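Local coordinates for beta-N-acetylhexosaminidase (Arthrobacter aurescens, PDB 3RCN), which probably hydrolyses terminal non-reducing N-acetyl-D-hexosamine residues in N-acetyl-beta-D-hexosaminides, as a member of glycosyl hydrolase family 20, at residues E25-G29 with G54-A58; P111-R115 with A504-M509; D416-V420 with P519-R525. All coordinates share one frame. Residue numbers count along the deposited sequence, not the author numbering.

Contact 1 (E25-G29 with G54-A58)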
loop_
_atom_site.group_PDB
_atom_site.type_symbol
_atom_site.label_atom_id
_atom_site.label_comp_id
_atom_site.label_asym_id
_atom_site.label_seq_id
_atom_site.Cartn_x
_atom_site.Cartn_y
_atom_site.Cartn_z
ATOM N N GLU A 25 20.511 -26.714 0.591
ATOM C CA GLU A 25 19.056 -26.747 0.508
ATOM C C GLU A 25 18.428 -26.500 1.868
ATOM O O GLU A 25 18.799 -27.128 2.862
ATOM C CB GLU A 25 18.567 -28.092 -0.030
ATOM C CG GLU A 25 18.167 -28.076 -1.496
ATOM C CD GLU A 25 19.101 -28.907 -2.353
ATOM O OE1 GLU A 25 19.804 -28.327 -3.211
ATOM O OE2 GLU A 25 19.134 -30.144 -2.165
ATOM N N LEU A 26 17.465 -25.584 1.895
ATOM C CA LEU A 26 16.724 -25.283 3.108
ATOM C C LEU A 26 15.334 -25.869 3.004
ATOM O O LEU A 26 14.599 -25.570 2.073
ATOM C CB LEU A 26 16.598 -23.779 3.301
ATOM C CG LEU A 26 17.855 -22.926 3.213
ATOM C CD1 LEU A 26 17.447 -21.483 3.359
ATOM C CD2 LEU A 26 18.867 -23.316 4.272
ATOM N N ASP A 27 14.984 -26.708 3.969
ATOM C CA ASP A 27 13.661 -27.306 4.038
ATOM C C ASP A 27 12.770 -26.531 5.006
ATOM O O ASP A 27 13.180 -25.530 5.579
ATOM C CB ASP A 27 13.768 -28.766 4.470
ATOM C CG ASP A 27 14.668 -28.947 5.662
ATOM O OD1 ASP A 27 14.301 -28.472 6.755
ATOM O OD2 ASP A 27 15.746 -29.560 5.509
ATOM N N ALA A 28 11.553 -27.016 5.188
ATOM C CA ALA A 28 10.566 -26.347 6.017
ATOM C C ALA A 28 10.909 -26.463 7.494
ATOM O O ALA A 28 10.240 -25.865 8.336
ATOM C CB ALA A 28 9.179 -26.918 5.744
ATOM N N GLY A 29 11.940 -27.247 7.802
ATOM C CA GLY A 29 12.391 -27.430 9.175
ATOM C C GLY A 29 13.508 -26.481 9.603
ATOM O O GLY A 29 13.927 -26.463 10.766
ATOM N N GLY A 54 6.097 -19.843 3.810
ATOM C CA GLY A 54 5.197 -20.630 4.638
ATOM C C GLY A 54 5.885 -21.486 5.710
ATOM O O GLY A 54 5.240 -22.312 6.359
ATOM N N TRP A 55 7.187 -21.315 5.923
ATOM C CA TRP A 55 7.861 -22.092 6.974
ATOM C C TRP A 55 7.661 -21.553 8.401
ATOM O O TRP A 55 7.379 -20.368 8.597
ATOM C CB TRP A 55 9.346 -22.228 6.687
ATOM C CG TRP A 55 9.655 -22.873 5.400
ATOM C CD1 TRP A 55 8.847 -23.697 4.683
ATOM C CD2 TRP A 55 10.867 -22.746 4.655
ATOM N NE1 TRP A 55 9.486 -24.101 3.536
ATOM C CE2 TRP A 55 10.731 -23.526 3.496
ATOM C CE3 TRP A 55 12.061 -22.047 4.858
ATOM C CZ2 TRP A 55 11.735 -23.627 2.540
ATOM C CZ3 TRP A 55 13.057 -22.149 3.909
ATOM C CH2 TRP A 55 12.888 -22.934 2.765
ATOM N N ASP A 56 7.807 -22.429 9.391
ATOM C CA ASP A 56 7.771 -22.028 10.804
ATOM C C ASP A 56 8.953 -21.143 11.233
ATOM O O ASP A 56 8.772 -20.157 11.944
ATOM C CB ASP A 56 7.720 -23.263 11.707
ATOM C CG ASP A 56 6.308 -23.750 11.952
ATOM O OD1 ASP A 56 6.095 -24.478 12.942
ATOM O OD2 ASP A 56 5.404 -23.402 11.163
ATOM N N LEU A 57 10.161 -21.512 10.813
ATOM C CA LEU A 57 11.374 -20.771 11.172
ATOM C C LEU A 57 11.485 -20.544 12.676
ATOM O O LEU A 57 11.741 -19.438 13.131
ATOM C CB LEU A 57 11.460 -19.452 10.404
ATOM C CG LEU A 57 11.765 -19.678 8.922
ATOM C CD1 LEU A 57 11.872 -18.377 8.131
ATOM C CD2 LEU A 57 13.040 -20.520 8.796
ATOM N N ALA A 58 11.294 -21.616 13.435
ATOM C CA ALA A 58 11.400 -21.580 14.884
ATOM C C ALA A 58 12.845 -21.388 15.304
ATOM O O ALA A 58 13.763 -21.866 14.631
ATOM C CB ALA A 58 10.851 -22.875 15.488
HETATM O O HOH W 1 11.074 -23.637 9.453
HETATM O O HOH W 2 11.709 -24.520 12.427
#

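Contact 2 (P111-R115 with A504-M509)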
loop_
_atom_site.group_PDB
_atom_site.type_symbol
_atom_site.label_atom_id
_atom_site.label_comp_id
_atom_site.label_asym_id
_atom_site.label_seq_id
_atom_site.Cartn_x
_atom_site.Cartn_y
_atom_site.Cartn_z
ATOM N N PRO A 111 14.052 -13.734 -6.083
ATOM C CA PRO A 111 12.940 -12.783 -5.943
ATOM C C PRO A 111 11.722 -13.325 -5.196
ATOM O O PRO A 111 10.982 -12.513 -4.628
ATOM C CB PRO A 111 12.565 -12.458 -7.397
ATOM C CG PRO A 111 13.794 -12.730 -8.169
ATOM C CD PRO A 111 14.420 -13.919 -7.497
ATOM N N ALA A 112 11.502 -14.640 -5.184
ATOM C CA ALA A 112 10.306 -15.165 -4.510
ATOM C C ALA A 112 10.418 -14.997 -2.997
ATOM O O ALA A 112 9.422 -15.026 -2.270
ATOM C CB ALA A 112 10.051 -16.615 -4.873
ATOM N N ALA A 113 11.645 -14.808 -2.540
ATOM C CA ALA A 113 11.916 -14.558 -1.135
ATOM C C ALA A 113 11.432 -13.177 -0.684
ATOM O O ALA A 113 11.315 -12.932 0.512
ATOM C CB ALA A 113 13.392 -14.720 -0.861
ATOM N N LEU A 114 11.139 -12.291 -1.640
ATOM C CA LEU A 114 10.620 -10.945 -1.347
ATOM C C LEU A 114 9.099 -10.797 -1.397
ATOM O O LEU A 114 8.565 -9.714 -1.138
ATOM C CB LEU A 114 11.226 -9.935 -2.319
ATOM C CG LEU A 114 12.748 -9.960 -2.320
ATOM C CD1 LEU A 114 13.307 -9.087 -3.421
ATOM C CD2 LEU A 114 13.238 -9.516 -0.963
ATOM N N ARG A 115 8.400 -11.869 -1.763
ATOM C CA ARG A 115 6.946 -11.848 -1.772
ATOM C C ARG A 115 6.397 -11.930 -0.347
ATOM O O ARG A 115 7.078 -12.390 0.563
ATOM C CB ARG A 115 6.402 -12.994 -2.626
ATOM C CG ARG A 115 6.912 -12.992 -4.056
ATOM C CD ARG A 115 6.102 -12.067 -4.945
ATOM N NE ARG A 115 6.610 -12.043 -6.317
ATOM C CZ ARG A 115 6.023 -11.391 -7.318
ATOM N NH1 ARG A 115 4.900 -10.719 -7.105
ATOM N NH2 ARG A 115 6.551 -11.424 -8.536
ATOM N N ALA A 504 13.635 -7.880 -11.274
ATOM C CA ALA A 504 12.702 -8.922 -10.839
ATOM C C ALA A 504 12.403 -8.796 -9.353
ATOM O O ALA A 504 11.291 -9.106 -8.914
ATOM C CB ALA A 504 13.245 -10.302 -11.147
ATOM N N ARG A 505 13.400 -8.343 -8.585
ATOM C CA ARG A 505 13.220 -8.099 -7.150
ATOM C C ARG A 505 12.291 -6.910 -6.900
ATOM O O ARG A 505 11.418 -6.968 -6.023
ATOM C CB ARG A 505 14.557 -7.846 -6.467
ATOM C CG ARG A 505 15.485 -9.036 -6.412
ATOM C CD ARG A 505 16.818 -8.644 -5.769
ATOM N NE ARG A 505 17.884 -9.566 -6.136
ATOM C CZ ARG A 505 19.020 -9.200 -6.716
ATOM N NH1 ARG A 505 19.256 -7.918 -6.970
ATOM N NH2 ARG A 505 19.926 -10.115 -7.029
ATOM N N LEU A 506 12.478 -5.833 -7.665
ATOM C CA LEU A 506 11.577 -4.687 -7.582
ATOM C C LEU A 506 10.136 -5.076 -7.947
ATOM O O LEU A 506 9.172 -4.625 -7.316
ATOM C CB LEU A 506 12.053 -3.552 -8.483
ATOM C CG LEU A 506 13.422 -2.936 -8.182
ATOM C CD1 LEU A 506 13.701 -1.807 -9.142
ATOM C CD2 LEU A 506 13.530 -2.445 -6.746
ATOM N N GLU A 507 9.987 -5.911 -8.970
ATOM C CA GLU A 507 8.663 -6.382 -9.344
ATOM C C GLU A 507 8.052 -7.161 -8.194
ATOM O O GLU A 507 6.875 -7.014 -7.900
ATOM C CB GLU A 507 8.706 -7.239 -10.607
ATOM C CG GLU A 507 8.919 -6.446 -11.891
ATOM C CD GLU A 507 9.127 -7.340 -13.111
ATOM O OE1 GLU A 507 8.472 -8.414 -13.207
ATOM O OE2 GLU A 507 9.955 -6.969 -13.975
ATOM N N ALA A 508 8.860 -7.978 -7.536
ATOM C CA ALA A 508 8.362 -8.811 -6.455
ATOM C C ALA A 508 7.903 -7.978 -5.247
ATOM O O ALA A 508 7.036 -8.405 -4.484
ATOM C CB ALA A 508 9.423 -9.845 -6.049
HETATM N N MSE A 509 8.483 -6.792 -5.081
HETATM C CA MSE A 509 8.158 -5.925 -3.946
HETATM C C MSE A 509 7.049 -4.925 -4.270
HETATM O O MSE A 509 6.745 -4.040 -3.467
HETATM C CB MSE A 509 9.403 -5.185 -3.442
HETATM C CG MSE A 509 10.505 -6.103 -2.930
HETATM SE SE MSE A 509 11.856 -5.182 -1.853
HETATM C CE MSE A 509 10.861 -5.091 -0.174
HETATM O O HOH W 3 6.420 -10.011 -11.354
#

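Contact 3 (D416-V420 with P519-R525)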
loop_
_atom_site.group_PDB
_atom_site.type_symbol
_atom_site.label_atom_id
_atom_site.label_comp_id
_atom_site.label_asym_id
_atom_site.label_seq_id
_atom_site.Cartn_x
_atom_site.Cartn_y
_atom_site.Cartn_z
ATOM N N ASP A 416 10.067 14.565 -25.060
ATOM C CA ASP A 416 8.671 14.804 -24.724
ATOM C C ASP A 416 7.886 13.568 -24.262
ATOM O O ASP A 416 6.705 13.676 -23.931
ATOM C CB ASP A 416 7.962 15.503 -25.895
ATOM C CG ASP A 416 8.659 16.797 -26.317
ATOM O OD1 ASP A 416 7.965 17.821 -26.499
ATOM O OD2 ASP A 416 9.900 16.788 -26.474
ATOM N N ASP A 417 8.520 12.399 -24.231
ATOM C CA ASP A 417 7.807 11.205 -23.780
ATOM C C ASP A 417 7.844 10.914 -22.276
ATOM O O ASP A 417 7.080 10.089 -21.784
ATOM C CB ASP A 417 8.222 9.985 -24.589
ATOM C CG ASP A 417 7.566 9.962 -25.956
ATOM O OD1 ASP A 417 6.418 9.466 -26.057
ATOM O OD2 ASP A 417 8.186 10.466 -26.921
ATOM N N GLU A 418 8.703 11.613 -21.543
ATOM C CA GLU A 418 8.728 11.501 -20.091
ATOM C C GLU A 418 7.576 12.325 -19.494
ATOM O O GLU A 418 7.288 13.427 -19.960
ATOM C CB GLU A 418 10.080 11.980 -19.536
ATOM C CG GLU A 418 11.310 11.255 -20.092
ATOM C CD GLU A 418 11.251 9.741 -19.885
ATOM O OE1 GLU A 418 10.983 9.303 -18.741
ATOM O OE2 GLU A 418 11.464 8.988 -20.867
ATOM N N PRO A 419 6.896 11.781 -18.474
ATOM C CA PRO A 419 5.769 12.458 -17.807
ATOM C C PRO A 419 6.144 13.724 -16.998
ATOM O O PRO A 419 7.052 13.661 -16.187
ATOM C CB PRO A 419 5.216 11.372 -16.867
ATOM C CG PRO A 419 6.352 10.420 -16.662
ATOM C CD PRO A 419 7.128 10.425 -17.946
ATOM N N VAL A 420 5.415 14.824 -17.199
ATOM C CA VAL A 420 5.670 16.107 -16.531
ATOM C C VAL A 420 7.161 16.400 -16.355
ATOM O O VAL A 420 7.655 16.445 -15.222
ATOM C CB VAL A 420 4.990 16.166 -15.149
ATOM C CG1 VAL A 420 4.873 17.612 -14.667
ATOM C CG2 VAL A 420 3.621 15.503 -15.200
ATOM N N PRO A 519 9.027 5.023 -20.492
ATOM C CA PRO A 519 7.749 4.898 -19.785
ATOM C C PRO A 519 6.749 3.989 -20.484
ATOM O O PRO A 519 6.609 4.048 -21.707
ATOM C CB PRO A 519 7.221 6.342 -19.746
ATOM C CG PRO A 519 8.118 7.134 -20.667
ATOM C CD PRO A 519 9.421 6.429 -20.673
ATOM N N ALA A 520 6.068 3.154 -19.700
ATOM C CA ALA A 520 4.927 2.397 -20.194
ATOM C C ALA A 520 3.830 3.383 -20.539
ATOM O O ALA A 520 3.725 4.432 -19.925
ATOM C CB ALA A 520 4.445 1.399 -19.147
ATOM N N PRO A 521 3.011 3.056 -21.536
ATOM C CA PRO A 521 1.960 3.976 -21.979
ATOM C C PRO A 521 1.082 4.507 -20.838
ATOM O O PRO A 521 0.653 5.655 -20.920
ATOM C CB PRO A 521 1.131 3.106 -22.933
ATOM C CG PRO A 521 2.124 2.135 -23.483
ATOM C CD PRO A 521 3.045 1.821 -22.339
ATOM N N TRP A 522 0.801 3.697 -19.816
ATOM C CA TRP A 522 -0.045 4.156 -18.710
ATOM C C TRP A 522 0.717 5.038 -17.721
ATOM O O TRP A 522 0.129 5.642 -16.832
ATOM C CB TRP A 522 -0.716 2.986 -17.972
ATOM C CG TRP A 522 0.238 1.989 -17.410
ATOM C CD1 TRP A 522 0.815 2.004 -16.166
ATOM C CD2 TRP A 522 0.732 0.819 -18.066
ATOM N NE1 TRP A 522 1.643 0.911 -16.014
ATOM C CE2 TRP A 522 1.608 0.170 -17.169
ATOM C CE3 TRP A 522 0.531 0.262 -19.330
ATOM C CZ2 TRP A 522 2.276 -1.005 -17.501
ATOM C CZ3 TRP A 522 1.192 -0.915 -19.657
ATOM C CH2 TRP A 522 2.053 -1.532 -18.747
ATOM N N GLN A 523 2.031 5.081 -17.873
ATOM C CA GLN A 523 2.885 5.947 -17.068
ATOM C C GLN A 523 3.061 7.338 -17.667
ATOM O O GLN A 523 3.567 8.242 -17.010
ATOM C CB GLN A 523 4.259 5.308 -16.902
ATOM C CG GLN A 523 4.267 4.091 -15.996
ATOM C CD GLN A 523 5.570 3.342 -16.103
ATOM O OE1 GLN A 523 6.310 3.497 -17.082
ATOM N NE2 GLN A 523 5.872 2.535 -15.096
ATOM N N GLN A 524 2.666 7.508 -18.918
ATOM C CA GLN A 524 2.773 8.806 -19.558
ATOM C C GLN A 524 1.671 9.788 -19.123
ATOM O O GLN A 524 0.615 9.388 -18.644
ATOM C CB GLN A 524 2.818 8.628 -21.070
ATOM C CG GLN A 524 4.110 8.000 -21.528
ATOM C CD GLN A 524 4.089 7.650 -22.990
ATOM O OE1 GLN A 524 3.468 8.348 -23.794
ATOM N NE2 GLN A 524 4.756 6.553 -23.349
ATOM N N ARG A 525 1.940 11.076 -19.257
ATOM C CA ARG A 525 0.948 12.092 -18.930
ATOM C C ARG A 525 1.035 13.232 -19.943
ATOM O O ARG A 525 1.571 14.293 -19.646
ATOM C CB ARG A 525 1.169 12.636 -17.511
ATOM C CG ARG A 525 1.177 11.573 -16.406
ATOM C CD ARG A 525 -0.197 11.358 -15.759
ATOM N NE ARG A 525 -0.149 10.378 -14.668
ATOM C CZ ARG A 525 -0.129 9.054 -14.838
ATOM N NH1 ARG A 525 -0.145 8.535 -16.060
ATOM N NH2 ARG A 525 -0.080 8.243 -13.789
HETATM O O HOH W 4 4.032 15.600 -19.496
#

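Contact 1 (E25-G29 with G54-A58)
Trp55, Ala28 and Leu26 account for most of the 220 Å² buried here, and the indole of Trp55 is the centre of the contact. The backbones are closest at Ala28 and Trp55, whose CA atoms are 5.1 Å apart. Ala28 sits over one face of the indole: its CA lies 3.5 Å from the centroid of the five-membered ring and 12° off the normal, a CH-pi contact, while Ala28 CB reaches Trp55 CD1 at 3.4 Å. Leu26 meets the far end of the six-membered ring, with Leu26 CB 3.8 Å and Leu26 O 3.2 Å from Trp55 CH2. An Asx turn, Gly29 N to Asp27 OD1 at 2.9 Å, bends the chain around Ala28. No direct hydrogen bond joins the segments; instead a water lies 2.6 Å from Ala28 O and accepts from Leu57 N (2.7 Å). Asp56 takes little part, its carboxylate forming a salt bridge with Arg43 of the second subunit. The contact belongs to the alpha/beta domain that accompanies the barrel in this family. There it joins the end of strand 16-26, an outermost strand of the six-stranded sheet, to the loop leaving helix 39-53, and Trp125 of strand 125-134 meets Trp55 edge-to-face.

Contact 2 (P111-R115 with A504-M509)
Residues 111-114 form a short 3-10 turn, closed by Leu114 N to Pro111 O at 3.0 Å, and 504-508 are the C-terminal turn of helix 491-508, where Ala508 N bonds to Ala504 O at 3.0 Å. The two backbones approach most closely at Pro111 and Arg505, with CA atoms 4.8 Å apart, and at Arg115 and Ala508, 5.8 Å apart. Ala508 and Ala504 present only methyl groups here: Ala508 CB lies 3.4 Å from Pro111 O and 4.1 Å from Leu114 CB, and Ala504 CB lies 3.9 Å from Pro111 CG. Leu114, the residue most covered, also places CD1 3.5 Å from Arg505 CB and CB 3.9 Å from CG of selenomethionine Met509. Arg115 extends across the helix end with its guanidinium face over Ala508 CB, which is 3.6 Å from Arg115 NE. A water links Arg115 NH2 to Glu507 OE1, at 3.2 Å from each, while Glu507 OE2 is hydrogen-bonded to Tyr513; Arg115 NH1 in turn forms salt bridges with Glu228 and Asp225 of the second subunit. The 3-10 turn follows helix 95-109 of the alpha/beta domain, so the contact ties that domain to helix 491-508, which follows barrel strand 449-456 in the chain. With no direct hydrogen bond across it, the joint depends on apolar fit, and the charge of Arg115 is directed mainly to acids of the second subunit.

Contact 3 (D416-V420 with P519-R525)
Asp417, poorly ordered and exposed, makes its closest approaches to the second segment through its carbonyl: Asp417 O lies 3.3 Å from Pro519 CG and 3.6 Å from Gln524 CG. At Glu418 the CA-to-CB bond points away, but chi1 and chi2, both m, fold the side chain back so that Glu418 OE2 comes within 3.3 Å of Pro519 CD; the carboxylate forms a salt bridge with Arg514. Pro419 has the most surface covered on this segment. Its CB lies 3.5 Å from Gln523 O and 4.1 Å from Arg525 CG, and its CD is 4.4 Å from Pro519 CG, so the ring fits against both ends of the 519-525 loop. That loop curls through residues 521-523, which have helical backbone angles, and is held by Gln523 N to Ala520 O (2.7 Å) and by Ala520 N to Gln523 OE1 (2.7 Å). The contact thus joins a loop of the alpha/beta barrel, between strands 397-400 and 422-423, to the chain after helix 491-508; Phe469 of helix 464-471 touches both Pro419 and Gln523. Val420 ends the segment, its CG2 4.4 Å from Arg525 CB. Here a water bridges the backbones, accepting from Val420 N and donating to Arg525 O, each at 2.8 Å, while Arg525 NH1 turns back to Trp522 O (3.0 Å) and Gln524 O (2.8 Å).

Contact 1 lies within the alpha/beta domain, contact 2 joins that domain to helix 491-508, and contact 3 fastens the chain beyond that helix to a barrel loop. The centres of contacts 1 and 2 are about 19 Å apart, those of contacts 2 and 3 about 24 Å, and those of contacts 1 and 3 about 43 Å; none touches another, the nearest atoms of contacts 1 and 2 being about 8 Å apart. Along the chain, contacts 2 and 3 cross; residues 504-509 pack on the alpha/beta domain and 519-525 on a barrel loop. All three touch the second subunit, and all lie away from Glu316, the predicted proton donor.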